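Local coordinates for FACT-Spt16 (Cicer arietinum, PDB 5CE6), which forms part of the FACT histone chaperone and probably contributes to H3-H4 histone binding during transcription through its aminopeptidase-like N-terminal domain, at residues A[67-71]-A[160-164]; A[81-85]-A[102-106]; A[237-241]-A[268-273]; A[262-267]-A[301-307]; A[397-401]-A[434-438]. The contacts are given in a common frame with arbitrary orientation. Where two conformers were deposited one is given. Numbering follows the deposited sequence.

Contact 1: residues A[67-71]-A[160-164]; sequences YLKST and IAREE. With ACT (acetate ion), chain B.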
# COMPACT_ATOMS: atom_id res chain seq x y z
N TYR A 67 -0.04 4.46 6.92
CA TYR A 67 0.16 5.12 5.64
C TYR A 67 -0.87 6.22 5.50
O TYR A 67 -2.04 6.02 5.83
CB TYR A 67 0.02 4.12 4.49
CG TYR A 67 1.22 3.22 4.34
CD1 TYR A 67 1.45 2.19 5.23
CD2 TYR A 67 2.13 3.41 3.31
CE1 TYR A 67 2.55 1.37 5.10
CE2 TYR A 67 3.24 2.61 3.18
CZ TYR A 67 3.44 1.58 4.08
OH TYR A 67 4.55 0.76 3.97
N LEU A 68 -0.43 7.38 5.03
CA LEU A 68 -1.36 8.47 4.80
C LEU A 68 -1.36 8.87 3.34
O LEU A 68 -0.30 9.05 2.74
CB LEU A 68 -0.99 9.70 5.63
CG LEU A 68 -1.14 9.58 7.14
CD1 LEU A 68 -0.80 10.92 7.78
CD2 LEU A 68 -2.56 9.17 7.48
N LYS A 69 -2.55 9.00 2.79
CA LYS A 69 -2.70 9.51 1.44
C LYS A 69 -2.11 10.92 1.32
O LYS A 69 -1.58 11.29 0.28
CB LYS A 69 -4.17 9.49 1.04
CG LYS A 69 -4.41 9.67 -0.44
CD LYS A 69 -5.87 9.42 -0.79
CE LYS A 69 -6.05 8.16 -1.63
NZ LYS A 69 -5.87 6.89 -0.85
N SER A 70 -2.19 11.71 2.38
CA SER A 70 -1.62 13.06 2.33
C SER A 70 -0.10 12.98 2.22
O SER A 70 0.52 13.75 1.48
CB SER A 70 -2.01 13.84 3.57
OG SER A 70 -1.68 13.11 4.73
N THR A 71 0.49 12.06 2.97
CA THR A 71 1.93 11.84 2.89
C THR A 71 2.31 11.39 1.49
O THR A 71 3.29 11.87 0.91
CB THR A 71 2.40 10.82 3.93
OG1 THR A 71 2.25 11.38 5.24
CG2 THR A 71 3.87 10.46 3.70
N ILE A 160 -8.96 15.00 2.36
CA ILE A 160 -9.00 13.55 2.50
C ILE A 160 -9.73 13.29 3.81
O ILE A 160 -9.12 13.21 4.87
CB ILE A 160 -7.59 12.96 2.50
CG1 ILE A 160 -6.86 13.39 1.23
CG2 ILE A 160 -7.64 11.45 2.60
CD1 ILE A 160 -5.36 13.17 1.25
N ALA A 161 -11.06 13.22 3.73
CA ALA A 161 -11.92 13.31 4.91
C ALA A 161 -11.69 12.20 5.93
O ALA A 161 -11.87 12.41 7.13
CB ALA A 161 -13.38 13.38 4.50
N ARG A 162 -11.30 11.03 5.45
CA ARG A 162 -11.15 9.86 6.33
C ARG A 162 -9.91 9.93 7.21
O ARG A 162 -9.77 9.15 8.16
CB ARG A 162 -11.16 8.57 5.51
N GLU A 163 -9.01 10.86 6.92
CA GLU A 163 -7.81 11.01 7.73
C GLU A 163 -8.13 11.69 9.06
O GLU A 163 -8.79 12.73 9.10
CB GLU A 163 -6.73 11.80 6.98
CG GLU A 163 -6.20 11.05 5.80
CD GLU A 163 -4.93 11.64 5.22
OE1 GLU A 163 -4.48 12.72 5.69
OE2 GLU A 163 -4.39 11.01 4.29
N GLU A 164 -7.65 11.09 10.15
CA GLU A 164 -7.80 11.68 11.47
C GLU A 164 -6.66 12.65 11.72
O GLU A 164 -5.49 12.28 11.56
CB GLU A 164 -7.79 10.59 12.54
CG GLU A 164 -7.67 11.10 13.96
CD GLU A 164 -9.02 11.24 14.65
OE1 GLU A 164 -10.05 11.22 13.94
OE2 GLU A 164 -9.05 11.37 15.89
C ACT B . 2.97 7.07 3.47
O ACT B . 2.36 7.39 4.51
OXT ACT B . 4.17 6.72 3.62
CH3 ACT B . 2.31 7.13 2.13
O HOH W 1 -5.17 8.59 4.11

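Contact 2: residues A[81-85]-A[102-106]; sequences EFPET and KASIL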
# COMPACT_ATOMS: atom_id res chain seq x y z
N GLU A 81 8.88 13.62 2.35
CA GLU A 81 7.85 13.91 3.33
C GLU A 81 8.04 15.32 3.85
O GLU A 81 9.16 15.80 3.97
CB GLU A 81 7.92 12.95 4.51
CG GLU A 81 7.47 11.53 4.20
CD GLU A 81 7.39 10.68 5.45
OE1 GLU A 81 6.54 10.97 6.32
OE2 GLU A 81 8.17 9.72 5.55
N PHE A 82 6.92 15.96 4.18
CA PHE A 82 6.93 17.27 4.83
C PHE A 82 6.03 17.19 6.05
O PHE A 82 4.85 17.54 5.99
CB PHE A 82 6.44 18.34 3.85
CG PHE A 82 7.48 18.79 2.84
CD1 PHE A 82 7.81 17.99 1.75
CD2 PHE A 82 8.11 20.02 2.98
CE1 PHE A 82 8.76 18.41 0.83
CE2 PHE A 82 9.06 20.44 2.06
CZ PHE A 82 9.38 19.64 0.98
N PRO A 83 6.57 16.68 7.17
CA PRO A 83 5.75 16.53 8.38
C PRO A 83 5.35 17.89 8.93
O PRO A 83 6.01 18.89 8.64
CB PRO A 83 6.69 15.82 9.36
CG PRO A 83 7.78 15.22 8.50
CD PRO A 83 7.94 16.19 7.37
N GLU A 84 4.28 17.92 9.72
CA GLU A 84 3.72 19.15 10.28
C GLU A 84 3.62 20.27 9.24
O GLU A 84 4.05 21.41 9.47
CB GLU A 84 4.49 19.59 11.53
CG GLU A 84 3.66 20.45 12.47
CD GLU A 84 4.40 20.80 13.74
OE1 GLU A 84 5.57 21.24 13.66
OE2 GLU A 84 3.80 20.63 14.82
N THR A 85 3.05 19.93 8.08
CA THR A 85 2.92 20.87 6.98
C THR A 85 1.50 20.82 6.43
O THR A 85 0.92 19.74 6.30
CB THR A 85 3.93 20.55 5.86
OG1 THR A 85 5.26 20.73 6.34
CG2 THR A 85 3.73 21.45 4.65
N LYS A 102 11.68 24.12 5.92
CA LYS A 102 10.95 23.54 4.79
C LYS A 102 10.63 24.62 3.76
O LYS A 102 10.62 24.37 2.55
CB LYS A 102 9.68 22.84 5.27
CG LYS A 102 9.94 21.66 6.21
CD LYS A 102 8.68 20.86 6.49
CE LYS A 102 8.96 19.69 7.42
NZ LYS A 102 9.00 20.10 8.85
N ALA A 103 10.38 25.83 4.24
CA ALA A 103 10.08 26.94 3.34
C ALA A 103 11.27 27.31 2.46
O ALA A 103 11.10 27.62 1.28
CB ALA A 103 9.61 28.15 4.13
N SER A 104 12.47 27.29 3.03
CA SER A 104 13.68 27.59 2.27
C SER A 104 13.89 26.53 1.19
O SER A 104 14.42 26.81 0.12
CB SER A 104 14.90 27.64 3.19
OG SER A 104 14.78 28.69 4.13
N ILE A 105 13.47 25.31 1.49
CA ILE A 105 13.55 24.21 0.54
C ILE A 105 12.53 24.41 -0.58
O ILE A 105 12.84 24.22 -1.76
CB ILE A 105 13.31 22.86 1.24
CG1 ILE A 105 14.41 22.59 2.26
CG2 ILE A 105 13.24 21.74 0.21
CD1 ILE A 105 14.10 21.47 3.22
N LEU A 106 11.32 24.82 -0.22
CA LEU A 106 10.24 24.98 -1.19
C LEU A 106 10.38 26.21 -2.08
O LEU A 106 9.68 26.33 -3.08
CB LEU A 106 8.88 24.99 -0.48
CG LEU A 106 8.43 23.65 0.09
CD1 LEU A 106 7.18 23.78 0.94
CD2 LEU A 106 8.20 22.63 -1.02

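Contact 3: residues A[237-241]-A[268-273]; sequences HSTLM and PPIFQS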
# COMPACT_ATOMS: atom_id res chain seq x y z
N HIS A 237 7.94 -16.19 16.54
CA HIS A 237 7.51 -15.54 15.30
C HIS A 237 8.09 -14.14 15.22
O HIS A 237 8.47 -13.68 14.15
CB HIS A 237 5.99 -15.49 15.17
CG HIS A 237 5.34 -16.84 15.06
ND1 HIS A 237 4.35 -17.26 15.92
CD2 HIS A 237 5.55 -17.86 14.20
CE1 HIS A 237 3.97 -18.48 15.59
NE2 HIS A 237 4.69 -18.87 14.55
N SER A 238 8.17 -13.46 16.36
CA SER A 238 8.73 -12.11 16.40
C SER A 238 10.24 -12.05 16.12
O SER A 238 10.76 -11.01 15.71
CB SER A 238 8.44 -11.46 17.76
OG SER A 238 8.81 -12.33 18.82
N THR A 239 10.94 -13.16 16.34
CA THR A 239 12.36 -13.23 16.01
C THR A 239 12.51 -13.40 14.51
O THR A 239 13.35 -12.74 13.89
CB THR A 239 13.03 -14.40 16.73
OG1 THR A 239 13.03 -14.16 18.15
CG2 THR A 239 14.47 -14.56 16.26
N LEU A 240 11.71 -14.27 13.92
CA LEU A 240 11.67 -14.37 12.47
C LEU A 240 11.37 -13.01 11.85
O LEU A 240 11.95 -12.63 10.83
CB LEU A 240 10.63 -15.40 12.01
CG LEU A 240 11.07 -16.83 12.29
CD1 LEU A 240 9.90 -17.80 12.21
CD2 LEU A 240 12.17 -17.24 11.32
N MET A 241 10.45 -12.27 12.48
CA MET A 241 10.09 -10.95 12.00
C MET A 241 11.30 -10.01 12.04
O MET A 241 11.60 -9.32 11.05
CB MET A 241 8.94 -10.39 12.84
CG MET A 241 8.51 -8.97 12.50
SD MET A 241 7.43 -8.30 13.77
CE MET A 241 8.63 -7.88 15.02
N PRO A 268 5.97 -4.52 9.45
CA PRO A 268 6.77 -5.54 10.13
C PRO A 268 6.37 -6.90 9.58
O PRO A 268 5.17 -7.18 9.55
CB PRO A 268 6.33 -5.42 11.59
CG PRO A 268 5.84 -4.00 11.72
CD PRO A 268 5.17 -3.72 10.41
N PRO A 269 7.35 -7.69 9.13
CA PRO A 269 7.06 -8.98 8.49
C PRO A 269 6.13 -9.83 9.34
O PRO A 269 6.21 -9.80 10.57
CB PRO A 269 8.45 -9.62 8.40
CG PRO A 269 9.34 -8.42 8.13
CD PRO A 269 8.78 -7.35 9.04
N ILE A 270 5.26 -10.58 8.67
CA ILE A 270 4.24 -11.35 9.37
C ILE A 270 4.60 -12.81 9.30
O ILE A 270 4.79 -13.35 8.22
CB ILE A 270 2.86 -11.14 8.72
CG1 ILE A 270 2.39 -9.69 8.96
CG2 ILE A 270 1.83 -12.16 9.24
CD1 ILE A 270 1.26 -9.25 8.02
N PHE A 271 4.75 -13.44 10.46
CA PHE A 271 4.94 -14.88 10.54
C PHE A 271 3.88 -15.45 11.45
O PHE A 271 3.69 -14.97 12.57
CB PHE A 271 6.32 -15.21 11.11
CG PHE A 271 7.43 -14.96 10.15
CD1 PHE A 271 8.01 -13.70 10.05
CD2 PHE A 271 7.89 -15.98 9.32
CE1 PHE A 271 9.03 -13.46 9.14
CE2 PHE A 271 8.92 -15.75 8.42
CZ PHE A 271 9.49 -14.49 8.33
N GLN A 272 3.17 -16.48 10.97
CA GLN A 272 2.09 -17.08 11.74
C GLN A 272 2.13 -18.59 11.61
O GLN A 272 2.43 -19.12 10.53
CB GLN A 272 0.73 -16.58 11.24
CG GLN A 272 0.54 -15.08 11.38
CD GLN A 272 -0.75 -14.57 10.79
OE1 GLN A 272 -1.49 -15.31 10.15
NE2 GLN A 272 -1.01 -13.27 10.98
N SER A 273 1.80 -19.29 12.69
CA SER A 273 1.71 -20.74 12.63
C SER A 273 0.92 -21.21 13.84
O SER A 273 0.46 -20.39 14.63
CB SER A 273 3.10 -21.37 12.64
OG SER A 273 3.72 -21.20 13.90

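Contact 4: residues A[262-267]-A[301-307]; sequences NVDICY and AVGARYK. With ACT (acetate ion), chain B.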
# COMPACT_ATOMS: atom_id res chain seq x y z
N ASN A 262 17.81 3.68 0.03
CA ASN A 262 16.51 3.84 -0.60
C ASN A 262 15.51 2.80 -0.13
O ASN A 262 14.35 2.85 -0.50
CB ASN A 262 16.64 3.76 -2.12
CG ASN A 262 17.36 4.95 -2.72
OD1 ASN A 262 17.28 6.07 -2.20
ND2 ASN A 262 18.06 4.73 -3.83
N VAL A 263 15.96 1.87 0.71
CA VAL A 263 15.14 0.72 1.11
C VAL A 263 14.51 0.88 2.50
O VAL A 263 15.19 1.29 3.45
CB VAL A 263 15.97 -0.58 1.10
CG1 VAL A 263 15.13 -1.75 1.62
CG2 VAL A 263 16.50 -0.86 -0.28
N ASP A 264 13.23 0.57 2.62
CA ASP A 264 12.58 0.47 3.91
C ASP A 264 11.66 -0.76 3.92
O ASP A 264 11.49 -1.42 2.89
CB ASP A 264 11.78 1.73 4.24
CG ASP A 264 11.48 1.87 5.72
OD1 ASP A 264 11.97 1.04 6.52
OD2 ASP A 264 10.75 2.82 6.10
N ILE A 265 11.08 -1.07 5.08
CA ILE A 265 10.12 -2.16 5.15
C ILE A 265 8.72 -1.57 5.03
O ILE A 265 8.45 -0.48 5.54
CB ILE A 265 10.24 -2.97 6.47
CG1 ILE A 265 9.88 -2.10 7.68
CG2 ILE A 265 11.64 -3.54 6.63
CD1 ILE A 265 9.73 -2.87 8.98
N CYS A 266 7.82 -2.26 4.35
CA CYS A 266 6.45 -1.75 4.19
C CYS A 266 5.66 -1.90 5.46
O CYS A 266 4.77 -1.09 5.76
CB CYS A 266 5.71 -2.48 3.07
SG CYS A 266 6.45 -2.23 1.47
N TYR A 267 5.96 -2.97 6.19
CA TYR A 267 5.28 -3.29 7.44
C TYR A 267 6.14 -4.34 8.13
O TYR A 267 6.99 -4.96 7.47
CB TYR A 267 3.87 -3.82 7.18
CG TYR A 267 3.82 -5.06 6.29
CD1 TYR A 267 3.94 -6.33 6.83
CD2 TYR A 267 3.67 -4.94 4.92
CE1 TYR A 267 3.89 -7.45 6.02
CE2 TYR A 267 3.63 -6.04 4.11
CZ TYR A 267 3.75 -7.30 4.66
OH TYR A 267 3.70 -8.41 3.84
N ALA A 301 4.30 -13.23 5.32
CA ALA A 301 4.07 -12.11 4.41
C ALA A 301 5.16 -11.07 4.66
O ALA A 301 5.42 -10.69 5.79
CB ALA A 301 2.70 -11.49 4.63
N VAL A 302 5.82 -10.64 3.58
CA VAL A 302 6.87 -9.64 3.72
C VAL A 302 6.78 -8.62 2.59
O VAL A 302 6.41 -8.96 1.47
CB VAL A 302 8.27 -10.31 3.77
CG1 VAL A 302 8.49 -11.17 2.56
CG2 VAL A 302 9.36 -9.29 3.89
N GLY A 303 7.10 -7.37 2.88
CA GLY A 303 7.13 -6.39 1.82
C GLY A 303 8.23 -5.38 2.02
O GLY A 303 8.37 -4.82 3.12
N ALA A 304 9.01 -5.15 0.97
CA ALA A 304 10.05 -4.13 0.96
C ALA A 304 9.58 -2.91 0.20
O ALA A 304 8.73 -3.01 -0.70
CB ALA A 304 11.34 -4.66 0.35
N ARG A 305 10.13 -1.76 0.55
CA ARG A 305 9.76 -0.50 -0.05
C ARG A 305 11.02 0.10 -0.67
O ARG A 305 12.10 0.06 -0.07
CB ARG A 305 9.21 0.43 1.03
CG ARG A 305 8.25 1.51 0.53
CD ARG A 305 7.72 2.34 1.70
NE ARG A 305 6.78 3.38 1.26
CZ ARG A 305 6.29 4.32 2.06
NH1 ARG A 305 6.63 4.36 3.34
NH2 ARG A 305 5.44 5.22 1.57
N TYR A 306 10.90 0.65 -1.87
CA TYR A 306 12.06 1.21 -2.54
C TYR A 306 11.75 2.60 -3.07
O TYR A 306 10.83 2.78 -3.86
CB TYR A 306 12.53 0.31 -3.69
CG TYR A 306 13.82 0.77 -4.33
CD1 TYR A 306 15.04 0.59 -3.69
CD2 TYR A 306 13.83 1.39 -5.57
CE1 TYR A 306 16.23 1.01 -4.27
CE2 TYR A 306 15.01 1.81 -6.16
CZ TYR A 306 16.21 1.61 -5.51
OH TYR A 306 17.39 2.04 -6.09
N LYS A 307 12.52 3.59 -2.63
CA LYS A 307 12.25 4.99 -2.93
C LYS A 307 10.78 5.34 -2.70
O LYS A 307 10.16 6.07 -3.49
CB LYS A 307 12.71 5.35 -4.35
CG LYS A 307 14.22 5.24 -4.55
CD LYS A 307 14.64 5.54 -5.98
CE LYS A 307 14.37 6.97 -6.36
NZ LYS A 307 15.17 7.92 -5.54
C ACT B . 2.97 7.07 3.47
O ACT B . 2.36 7.39 4.51
OXT ACT B . 4.17 6.72 3.62
CH3 ACT B . 2.31 7.13 2.13
O HOH W 2 7.67 2.19 5.28
O HOH W 3 7.71 -6.63 5.59

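Contact 5: residues A[397-401]-A[434-438]; sequences IVKEG and IINKD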
# COMPACT_ATOMS: atom_id res chain seq x y z
N ILE A 397 -12.40 -0.21 -13.67
CA ILE A 397 -11.81 -0.89 -14.83
C ILE A 397 -10.29 -0.89 -14.76
O ILE A 397 -9.67 0.13 -14.51
CB ILE A 397 -12.27 -0.22 -16.13
CG1 ILE A 397 -13.78 -0.34 -16.28
CG2 ILE A 397 -11.57 -0.85 -17.32
CD1 ILE A 397 -14.25 -1.74 -16.55
N VAL A 398 -9.69 -2.06 -14.98
CA VAL A 398 -8.23 -2.20 -14.98
C VAL A 398 -7.66 -1.36 -16.12
O VAL A 398 -8.18 -1.39 -17.24
CB VAL A 398 -7.81 -3.67 -15.16
CG1 VAL A 398 -6.30 -3.80 -15.28
CG2 VAL A 398 -8.32 -4.51 -13.99
N LYS A 399 -6.61 -0.60 -15.82
CA LYS A 399 -5.92 0.20 -16.82
C LYS A 399 -4.43 -0.13 -16.82
O LYS A 399 -3.84 -0.47 -15.79
CB LYS A 399 -6.10 1.70 -16.52
CG LYS A 399 -7.53 2.20 -16.58
CD LYS A 399 -8.16 1.95 -17.94
CE LYS A 399 -9.61 2.45 -18.00
NZ LYS A 399 -10.26 2.19 -19.33
N GLU A 400 -3.81 -0.02 -17.99
CA GLU A 400 -2.36 -0.09 -18.13
C GLU A 400 -1.67 0.82 -17.11
O GLU A 400 -2.08 1.97 -16.90
CB GLU A 400 -1.98 0.33 -19.55
CG GLU A 400 -0.49 0.48 -19.80
CD GLU A 400 -0.20 0.90 -21.23
OE1 GLU A 400 -1.14 0.90 -22.07
OE2 GLU A 400 0.96 1.23 -21.52
N GLY A 401 -0.64 0.29 -16.45
CA GLY A 401 0.10 1.07 -15.49
C GLY A 401 -0.35 0.89 -14.05
O GLY A 401 0.34 1.33 -13.13
N ILE A 434 2.25 -6.11 -12.22
CA ILE A 434 2.24 -4.85 -12.96
C ILE A 434 1.39 -5.04 -14.19
O ILE A 434 1.57 -6.01 -14.92
CB ILE A 434 3.65 -4.45 -13.43
CG1 ILE A 434 4.65 -4.52 -12.27
CG2 ILE A 434 3.64 -3.06 -14.07
CD1 ILE A 434 4.59 -3.36 -11.36
N ILE A 435 0.43 -4.15 -14.42
CA ILE A 435 -0.43 -4.28 -15.59
C ILE A 435 0.19 -3.52 -16.74
O ILE A 435 0.20 -2.30 -16.74
CB ILE A 435 -1.85 -3.71 -15.38
CG1 ILE A 435 -2.48 -4.29 -14.11
CG2 ILE A 435 -2.71 -3.97 -16.63
CD1 ILE A 435 -2.50 -5.83 -14.04
N ASN A 436 0.72 -4.24 -17.71
CA ASN A 436 1.17 -3.58 -18.93
C ASN A 436 0.11 -3.77 -20.01
O ASN A 436 -0.82 -4.55 -19.84
CB ASN A 436 2.53 -4.12 -19.38
CG ASN A 436 3.61 -3.91 -18.33
OD1 ASN A 436 3.85 -2.79 -17.88
ND2 ASN A 436 4.26 -4.99 -17.91
N LYS A 437 0.27 -3.05 -21.12
CA LYS A 437 -0.72 -3.09 -22.19
C LYS A 437 -0.89 -4.50 -22.76
O LYS A 437 -2.00 -4.96 -23.02
CB LYS A 437 -0.32 -2.12 -23.31
CG LYS A 437 -1.25 -2.14 -24.50
CD LYS A 437 -1.29 -0.77 -25.16
CE LYS A 437 -1.00 -0.86 -26.63
NZ LYS A 437 -1.79 -1.97 -27.24
N ASP A 438 0.24 -5.20 -22.91
CA ASP A 438 0.27 -6.46 -23.62
C ASP A 438 0.44 -7.70 -22.73
O ASP A 438 0.24 -8.82 -23.18
CB ASP A 438 1.39 -6.42 -24.65
CG ASP A 438 2.72 -6.01 -24.04
OD1 ASP A 438 2.71 -5.23 -23.05
OD2 ASP A 438 3.77 -6.46 -24.54

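Contact 1: residues A[67-71]-A[160-164]
Leu-68 occupies the N-cap position of helix 69-78, and residues 160-164 approach this first turn from a loop. The loop reverses in a type I beta turn, with Glu-163 N donating to Ile-160 O at 3.1 Å. The backbones stay apart, 7.5 Å between Leu-68 CA and Glu-163 CA and 7.4 Å between Ser-70 CA and Ile-160 CA, so side chains must bridge the gap. The Glu-163 carboxylate does this twice: OE2 accepts from Ser-70 N at 3.0 Å (150° at the hydrogen), and OE1 accepts from Ser-70 OG, also at 3.0 Å. Water 1 adds a link, accepting from Lys-69 N at 3.0 Å and donating to Glu-163 OE2 at 2.5 Å. Beside the carboxylate, Ile-160 CD1 packs 3.9 Å from Lys-69 CB and 3.7 Å from Ser-70 N. The Lys-69 amine instead forms a salt bridge with Glu-382. The arrangement is a loop carboxylate received by a backbone NH and a serine hydroxyl in a helix's first turn, joining helix 69-78 to the segment after strand 156-159 within the N-terminal lobe.

Contact 2: residues A[81-85]-A[102-106]
This is helix-on-loop packing in the N-terminal lobe: helix 100-106 lies against the loop that leads from helix 69-78 into strand 85-89, where Glu-84 and Thr-85 form a G1 beta bulge opposite Cys-58. Phe-82 is the apolar centre. Its CB points toward the helix, and its ring meets three side chains: CD2 lies 3.7 Å from Lys-102 CD, while CZ, about one helical turn on, lies 3.8 Å from Leu-106 CD2 and 4.5 Å from Ile-105 CG2. Leu-106 also touches Leu-78 and Val-96, which carries the packing inward to the sheet. The long methylene chain of Lys-102 reaches along to the loop, with CE 3.6 Å from Pro-83 CD and CD 3.4 Å from Thr-85 OG1. Its NZ ends 3.2 Å from Pro-83 O in a weak hydrogen bond. That carbonyl also accepts from Thr-85 OG1 at 3.0 Å, and so serves two donors. Lys-102 thus contributes mainly its methylenes, and with only one weak polar link between the segments, the 263 Å² of buried surface rests mainly on apolar packing.

Contact 3: residues A[237-241]-A[268-273]
Phe-271 forms the apolar centre, its ring lying flat beneath helix 237-249. Leu-240 CB sits 3.6 Å from the ring centroid and only 7° off the ring normal, a CH-pi contact over the face, and the same CB is 3.7 Å from Phe-271 CD1. Val-221 of helix 200-230 also touches this phenylalanine. Toward the start of the strand, Met-241 spans the prolines: its SD is 3.8 Å from Pro-268 CB, and its CG is 3.8 Å from Pro-269 CD and 3.1 Å from Pro-269 O. Toward the other end, His-237 CB packs 3.5 Å from Phe-271 O, and Gln-272 CA lies over one face of the imidazole. The polar edge follows: His-237 NE2 and Ser-273 OG share a short hydrogen bond of 2.6 Å, with either able to donate, while ND1 bonds to Asn-286. The Ser-273 side chain is also about 3 Å from a bound sodium ion. The short axes of helix 237-241 and strand 270-273 approach to 7.6 Å at 152°, so the two run roughly antiparallel. A helix packed on a curved sheet in this way is consistent with the pita-bread fold of the M24 family.

Contact 4: residues A[262-267]-A[301-307]
Two antiparallel neighbours of the mixed sheet in the M24-type, pita-bread domain meet here, strand 263-265 pairing with the end of strand 296-306. Their short axes run at 147° and approach to 4.5 Å. Asp-264 and Arg-305 form the hydrogen-bonded pair: Asp-264 N donates to Arg-305 O at 3.0 Å, and Arg-305 N to Asp-264 O at 2.7 Å. Val-263 with Tyr-306 and Ile-265 with Ala-304 are the flanking non-hydrogen-bonded pairs. The ladder is extended by Lys-307 N to Asn-262 O and by Cys-266 N to Gly-303 O, both 2.9 Å. On one face Val-263 CG2 lies 4.0 Å from Tyr-306 CD1, at the ring edge. At Gly-303 a CB would come within 3.2 Å of Tyr-267 CE2, so a side chain there would be cramped. The Tyr-267 hydroxyl is hydrogen-bonded to Asn-312. On the face bearing Asp-264, water 2 joins Asp-264 OD2, Ile-265 O and Arg-305 NH1, while Arg-305 NH2 donates to OXT of an acetate, probably from the crystallisation liquor, at 2.8 Å.

Contact 5: residues A[397-401]-A[434-438]
Val-398 is the first residue of the loop 397-401 to reach residues 434-438; its CB points toward them, and CG1 lies 3.8 Å from Ile-435 CG2. Its backbone is held from outside by Gly-346 and Asn-347. At Lys-399 the side chain turns away, and the carbonyl O makes the contact, 3.8 Å from Ile-435 CG2, so the same methyl meets two consecutive residues. Ile-435, which also touches Pro-345 and Phe-404, closes strand 424-435 of the four-stranded antiparallel sheet in the M24-type domain, and the loop leads directly into its neighbour, strand 403-414. Glu-400 follows, its CA 5.0 Å from Asn-436 CA, the closest pair of CA atoms between the segments. Its extended side chain runs alongside the other segment until OE1 lies 3.4 Å from Lys-437 CB, a contact with the lysine's aliphatic base. Gly-401 then donates from N to Ile-435 O at 2.7 Å and 173°, a short and nearly linear hydrogen bond; its backbone angles, phi 95° and psi -11°, would jam a CB against the carbonyl O of Glu-400.

Overall arrangement
From the N terminus, contact 1 opens first and closes 89 residues later, enclosing the much shorter loop of contact 2; they touch through Thr-71 and Glu-81, and both lie within the N-terminal lobe. Contact 3 opens only after contact 1 has closed. Its segments alternate with those of contact 4, so these two cross along the chain, and they join at the sheet through Ile-270 N and Ala-301 O, 2.9 Å apart. Contact 5 follows in series, tying the end of strand 424-435 in a separate antiparallel sheet to the loop before strand 403-414, its centre about 33 Å from that of contact 3. Contacts 1 and 4 bridge the two lobes: Tyr-67 OH hydrogen-bonds to Cys-266 O, and one acetate touches both.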